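Side-chain contacts in dihydrofolate reductase (Moritella profunda, PDB 3IA4), which probably catalyses the NADPH-dependent reduction of 7,8-dihydrofolate to tetrahydrofolate, a key step of folate metabolism, and is held here with NADPH and methotrexate: residues 125-128 / 129-132; 144-147 / 148-151. One frame throughout, in Å; residues are numbered along the deposited sequence.

Contact 1 (125-128 / 129-132); sequences TWFP and DYEQ. With NDP (NADPH dihydro-nicotinamide-adenine-dinucleotide phosphate), chain E.
Phe127 swings its ring anti to its backbone N (chi1 -162°), while Tyr130, three residues on, carries CG between its N and its carbonyl carbon (chi1 65°), which brings the two rings together. Phe127 CD1 lies 3.7 Å from Tyr130 CD1, and Tyr130 CD1 comes in at the rim of the Phe127 ring, near its plane. The side chains cross roughly at right angles, with planes 69° apart and centroids 5.9 Å apart, an oblique aromatic pair. Flanking residues border the rings: Pro128 CD sits 3.3 Å above one face of Phe127, toward the rim, and Glu131 CG lies 3.7 Å above the centre of one Tyr130 face. Between the two aromatic residues in sequence, Asp129 is the centre of an inverse gamma turn, in which Tyr130 N gives a weak, bent bond to Pro128 O (2.8 Å). Gln132 N bonds back to Asp129 O at 3.1 Å, leading into the 3-10 segment 130-132. At the other end Thr125 borders the cofactor: its OG1 is 3.6 Å from O3D of NADPH. Arg13 NE donates a hydrogen bond to Phe127 O, and Arg13 NH1 makes long, weak ion pairs with Asp129 and Glu131. Strand 125-126 pairs antiparallel with strand 14-16, whose Ile15 also touches Phe127. The Phe127 and Tyr130 side chains touch strands 2-9 and 111-117 of the main sheet, and Pro128 rests on Tyr102 and Asn103 of helix 99-105.

Contact 2 (144-147 / 148-151); sequences AADD and KNPH
Asp146 and Asn149 lie side by side and point the same way, their carboxylate and amide planes turned 50° apart, so that Asn149 ND2 reaches Asp146 OD1 across the turn at 3.0 Å. This bond is nearly straight, 162° at the hydrogen; it meets the carboxylate on its syn side, and OD1 lies close to the plane of the amide. The same oxygen, Asp146 OD1, also takes Lys148 N at 2.8 Å, this time from above the carboxylate plane, and a weaker, more bent bond from Asn149 N. The Lys148 N-H and the Asn149 side-chain amide, with weaker help from Asn149 N, thus converge on one carboxylate oxygen, probably steadying the negative charge and fixing the carboxylate's rotation. The torsion of Asp146 (chi1 64°) makes this possible by setting CG between its own N and carbonyl carbon, which turns OD1 back over the following residues; its bond from Lys148 N closes an Asx turn. The backbones join as well: Asp146 N bonds to Asn149 O at 2.9 Å, and Asn149 N returns to Asp146 O at 3.2 Å, the latter from above the carbonyl plane. Beside them the methyl CB of Ala145 packs 3.5 Å from Asn149 O. Asn149 OD1, the other end of the buried amide, accepts a bond from Ala27 N, at the start of helix 26-36. The tight turn therefore ties the loop between the antiparallel strands 135-143 and 153-160 to that helix, where Lys148 and Asn149 touch Pro26. Asn152, just before strand 153-160, accepts the N-H of Ala145 through its OD1.

How the contacts relate
Both contacts are local turns near the surface, and each has one buried residue, Phe127 in contact 1 and Asn149 in contact 2. Contact 1 relies mainly on two aromatic rings whose side chains reach the main sheet, with Thr125 at its far end bordering the cofactor; it meets strands 2-9, 14-16 and 111-117 and helix 99-105. Contact 2, farther from the centre of the chain, is mostly polar, with one carboxylate oxygen gathering donors; it joins strands 135-143 and 153-160 and meets helix 26-36, sharing none of those partners. Along the chain, strand 135-143 follows contact 1 and leads into contact 2. Their nearest atoms are about 15 Å apart.

Contact 1 (125-128 / 129-132)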
loop_
_atom_site.group_PDB
_atom_site.type_symbol
_atom_site.label_atom_id
_atom_site.label_comp_id
_atom_site.label_asym_id
_atom_site.label_seq_id
_atom_site.Cartn_x
_atom_site.Cartn_y
_atom_site.Cartn_z
ATOM N N THR A 125 4.505 -12.658 3.628
ATOM C CA THR A 125 3.655 -12.002 2.621
ATOM C C THR A 125 4.571 -11.263 1.647
ATOM O O THR A 125 5.601 -10.682 2.037
ATOM C CB THR A 125 2.656 -10.991 3.218
ATOM O OG1 THR A 125 3.297 -10.249 4.215
ATOM C CG2 THR A 125 1.520 -11.776 3.918
ATOM N N TRP A 126 4.243 -11.353 0.366
ATOM C CA TRP A 126 5.087 -10.780 -0.669
ATOM C C TRP A 126 4.251 -9.934 -1.587
ATOM O O TRP A 126 3.088 -10.264 -1.896
ATOM C CB TRP A 126 5.725 -11.920 -1.543
ATOM C CG TRP A 126 6.739 -12.684 -0.780
ATOM C CD1 TRP A 126 8.086 -12.496 -0.826
ATOM C CD2 TRP A 126 6.503 -13.770 0.128
ATOM N NE1 TRP A 126 8.713 -13.355 0.072
ATOM C CE2 TRP A 126 7.763 -14.149 0.661
ATOM C CE3 TRP A 126 5.337 -14.436 0.583
ATOM C CZ2 TRP A 126 7.900 -15.156 1.640
ATOM C CZ3 TRP A 126 5.478 -15.452 1.577
ATOM C CH2 TRP A 126 6.761 -15.795 2.078
ATOM N N PHE A 127 4.835 -8.880 -2.100
ATOM C CA PHE A 127 4.164 -8.079 -3.197
ATOM C C PHE A 127 4.051 -8.948 -4.458
ATOM O O PHE A 127 4.875 -9.840 -4.722
ATOM C CB PHE A 127 5.066 -6.846 -3.521
ATOM C CG PHE A 127 4.331 -5.766 -4.264
ATOM C CD1 PHE A 127 4.550 -5.549 -5.635
ATOM C CD2 PHE A 127 3.366 -5.015 -3.583
ATOM C CE1 PHE A 127 3.802 -4.536 -6.332
ATOM C CE2 PHE A 127 2.636 -4.030 -4.244
ATOM C CZ PHE A 127 2.809 -3.803 -5.629
ATOM N N PRO A 128 3.051 -8.703 -5.310
ATOM C CA PRO A 128 2.955 -9.493 -6.537
ATOM C C PRO A 128 4.144 -9.265 -7.516
ATOM O O PRO A 128 4.881 -8.307 -7.394
ATOM C CB PRO A 128 1.673 -8.908 -7.208
ATOM C CG PRO A 128 1.092 -7.951 -6.302
ATOM C CD PRO A 128 1.859 -7.859 -5.059
ATOM N N ASP A 129 4.347 -10.176 -8.468
ATOM C CA ASP A 129 5.418 -10.023 -9.451
ATOM C C ASP A 129 5.015 -8.976 -10.540
ATOM O O ASP A 129 4.548 -9.298 -11.648
ATOM C CB ASP A 129 5.654 -11.402 -10.111
ATOM C CG ASP A 129 6.752 -11.375 -11.114
ATOM O OD1 ASP A 129 7.551 -10.432 -11.031
ATOM O OD2 ASP A 129 6.780 -12.244 -12.041
ATOM N N TYR A 130 5.078 -7.706 -10.165
ATOM C CA TYR A 130 4.671 -6.654 -11.076
ATOM C C TYR A 130 5.545 -6.610 -12.328
ATOM O O TYR A 130 5.133 -6.094 -13.385
ATOM C CB TYR A 130 4.691 -5.292 -10.333
ATOM C CG TYR A 130 6.063 -4.844 -9.900
ATOM C CD1 TYR A 130 6.642 -5.326 -8.688
ATOM C CD2 TYR A 130 6.821 -3.968 -10.687
ATOM C CE1 TYR A 130 7.913 -4.937 -8.283
ATOM C CE2 TYR A 130 8.112 -3.571 -10.276
ATOM C CZ TYR A 130 8.632 -4.050 -9.082
ATOM O OH TYR A 130 9.881 -3.663 -8.726
ATOM N N GLU A 131 6.720 -7.223 -12.237
ATOM C CA GLU A 131 7.650 -7.147 -13.360
ATOM C C GLU A 131 7.168 -8.035 -14.512
ATOM O O GLU A 131 7.718 -7.976 -15.597
ATOM C CB GLU A 131 9.076 -7.523 -12.905
ATOM C CG GLU A 131 9.500 -6.823 -11.586
ATOM C CD GLU A 131 9.306 -7.686 -10.231
ATOM O OE1 GLU A 131 8.166 -8.205 -9.864
ATOM O OE2 GLU A 131 10.347 -7.787 -9.465
ATOM N N GLN A 132 6.100 -8.794 -14.327
ATOM C CA GLN A 132 5.479 -9.487 -15.504
ATOM C C GLN A 132 4.797 -8.528 -16.498
ATOM O O GLN A 132 4.512 -8.893 -17.658
ATOM C CB GLN A 132 4.475 -10.546 -15.041
ATOM C CG GLN A 132 3.233 -9.951 -14.501
ATOM C CD GLN A 132 2.216 -11.007 -14.028
ATOM O OE1 GLN A 132 2.473 -12.221 -14.027
ATOM N NE2 GLN A 132 1.067 -10.526 -13.589
HETATM P PA NDP E . -4.880 -8.162 3.653
HETATM O O1A NDP E . -4.848 -8.145 2.147
HETATM O O2A NDP E . -4.517 -6.951 4.455
HETATM O O5B NDP E . -6.324 -8.673 4.228
HETATM C C5B NDP E . -6.928 -9.840 3.630
HETATM C C4B NDP E . -8.340 -9.905 4.199
HETATM O O4B NDP E . -9.122 -8.963 3.452
HETATM C C3B NDP E . -9.026 -11.245 3.833
HETATM O O3B NDP E . -8.670 -12.249 4.778
HETATM C C2B NDP E . -10.504 -10.893 3.804
HETATM O O2B NDP E . -10.986 -10.554 5.108
HETATM C C1B NDP E . -10.407 -9.554 3.101
HETATM N N9A NDP E . -10.545 -9.639 1.631
HETATM C C8A NDP E . -9.552 -9.890 0.764
HETATM N N7A NDP E . -9.989 -9.803 -0.509
HETATM C C5A NDP E . -11.307 -9.466 -0.448
HETATM C C6A NDP E . -12.386 -9.169 -1.401
HETATM N N6A NDP E . -12.214 -9.253 -2.761
HETATM N N1A NDP E . -13.597 -8.832 -0.839
HETATM C C2A NDP E . -13.843 -8.714 0.461
HETATM N N3A NDP E . -12.902 -8.970 1.367
HETATM C C4A NDP E . -11.643 -9.337 0.957
HETATM O O3 NDP E . -4.021 -9.409 4.223
HETATM P PN NDP E . -2.581 -10.070 3.941
HETATM O O1N NDP E . -2.529 -10.511 2.525
HETATM O O2N NDP E . -2.326 -11.058 5.021
HETATM O O5D NDP E . -1.588 -8.838 4.027
HETATM C C5D NDP E . -1.255 -8.322 5.307
HETATM C C4D NDP E . 0.261 -8.258 5.452
HETATM O O4D NDP E . 0.803 -7.207 4.569
HETATM C C3D NDP E . 0.744 -7.894 6.864
HETATM O O3D NDP E . 1.961 -8.614 7.135
HETATM C C2D NDP E . 1.086 -6.406 6.770
HETATM O O2D NDP E . 2.069 -5.961 7.737
HETATM C C1D NDP E . 1.639 -6.351 5.372
HETATM N N1N NDP E . 1.575 -5.047 4.720
HETATM C C2N NDP E . 2.709 -4.544 4.230
HETATM C C3N NDP E . 2.680 -3.377 3.508
HETATM C C7N NDP E . 3.975 -2.836 2.988
HETATM O O7N NDP E . 3.934 -1.889 2.230
HETATM N N7N NDP E . 5.145 -3.433 3.237
HETATM C C4N NDP E . 1.428 -2.559 3.232
HETATM C C5N NDP E . 0.282 -3.273 3.767
HETATM C C6N NDP E . 0.394 -4.425 4.508
HETATM P P2B NDP E . -12.266 -11.323 5.744
HETATM O O1X NDP E . -12.614 -10.462 6.878
HETATM O O2X NDP E . -13.220 -11.437 4.604
HETATM O O3X NDP E . -11.765 -12.703 6.070
#

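Contact 2 (144-147 / 148-151)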
loop_
_atom_site.group_PDB
_atom_site.type_symbol
_atom_site.label_atom_id
_atom_site.label_comp_id
_atom_site.label_asym_id
_atom_site.label_seq_id
_atom_site.Cartn_x
_atom_site.Cartn_y
_atom_site.Cartn_z
ATOM N N ALA A 144 19.208 7.938 1.899
ATOM C CA ALA A 144 20.276 7.164 2.534
ATOM C C ALA A 144 19.950 6.962 4.023
ATOM O O ALA A 144 19.277 7.792 4.648
ATOM C CB ALA A 144 21.643 7.872 2.364
ATOM N N ALA A 145 20.418 5.840 4.540
ATOM C CA ALA A 145 20.265 5.503 5.981
ATOM C C ALA A 145 20.741 6.688 6.854
ATOM O O ALA A 145 21.698 7.369 6.512
ATOM C CB ALA A 145 21.098 4.303 6.289
ATOM N N ASP A 146 20.083 6.887 7.989
ATOM C CA ASP A 146 20.533 7.938 8.951
ATOM C C ASP A 146 20.347 7.445 10.391
ATOM O O ASP A 146 20.065 6.273 10.612
ATOM C CB ASP A 146 19.820 9.283 8.724
ATOM C CG ASP A 146 18.293 9.249 8.979
ATOM O OD1 ASP A 146 17.779 8.348 9.670
ATOM O OD2 ASP A 146 17.575 10.196 8.531
ATOM N N ASP A 147 20.544 8.331 11.367
ATOM C CA ASP A 147 20.457 7.863 12.736
ATOM C C ASP A 147 19.111 7.392 13.159
ATOM O O ASP A 147 19.042 6.738 14.182
ATOM C CB ASP A 147 20.930 8.922 13.723
ATOM C CG ASP A 147 22.405 9.181 13.612
ATOM O OD1 ASP A 147 22.811 10.243 14.112
ATOM O OD2 ASP A 147 23.152 8.349 13.017
ATOM N N LYS A 148 18.034 7.643 12.393
ATOM C CA LYS A 148 16.714 7.163 12.820
ATOM C C LYS A 148 16.206 6.002 11.937
ATOM O O LYS A 148 15.246 5.333 12.272
ATOM C CB LYS A 148 15.671 8.296 12.820
ATOM C CG LYS A 148 15.678 9.076 14.145
ATOM C CD LYS A 148 14.510 10.084 14.228
ATOM C CE LYS A 148 13.121 9.402 14.083
ATOM N NZ LYS A 148 12.934 8.056 14.758
ATOM N N ASN A 149 16.900 5.781 10.835
ATOM C CA ASN A 149 16.453 4.838 9.801
ATOM C C ASN A 149 17.666 4.081 9.333
ATOM O O ASN A 149 18.467 4.615 8.594
ATOM C CB ASN A 149 15.854 5.635 8.629
ATOM C CG ASN A 149 14.636 6.375 9.021
ATOM O OD1 ASN A 149 13.509 5.803 9.022
ATOM N ND2 ASN A 149 14.825 7.652 9.429
ATOM N N PRO A 150 17.787 2.801 9.727
ATOM C CA PRO A 150 19.028 2.044 9.569
ATOM C C PRO A 150 19.275 1.455 8.178
ATOM O O PRO A 150 20.332 0.900 7.977
ATOM C CB PRO A 150 18.869 0.888 10.559
ATOM C CG PRO A 150 17.330 0.770 10.801
ATOM C CD PRO A 150 16.760 2.110 10.556
ATOM N N HIS A 151 18.335 1.553 7.257
ATOM C CA HIS A 151 18.516 0.967 5.941
ATOM C C HIS A 151 18.329 2.020 4.892
ATOM O O HIS A 151 17.468 2.876 5.039
ATOM C CB HIS A 151 17.385 -0.107 5.709
ATOM C CG HIS A 151 17.214 -1.029 6.872
ATOM N ND1 HIS A 151 18.235 -1.836 7.315
ATOM C CD2 HIS A 151 16.150 -1.288 7.678
ATOM C CE1 HIS A 151 17.831 -2.523 8.374
ATOM N NE2 HIS A 151 16.567 -2.219 8.610
#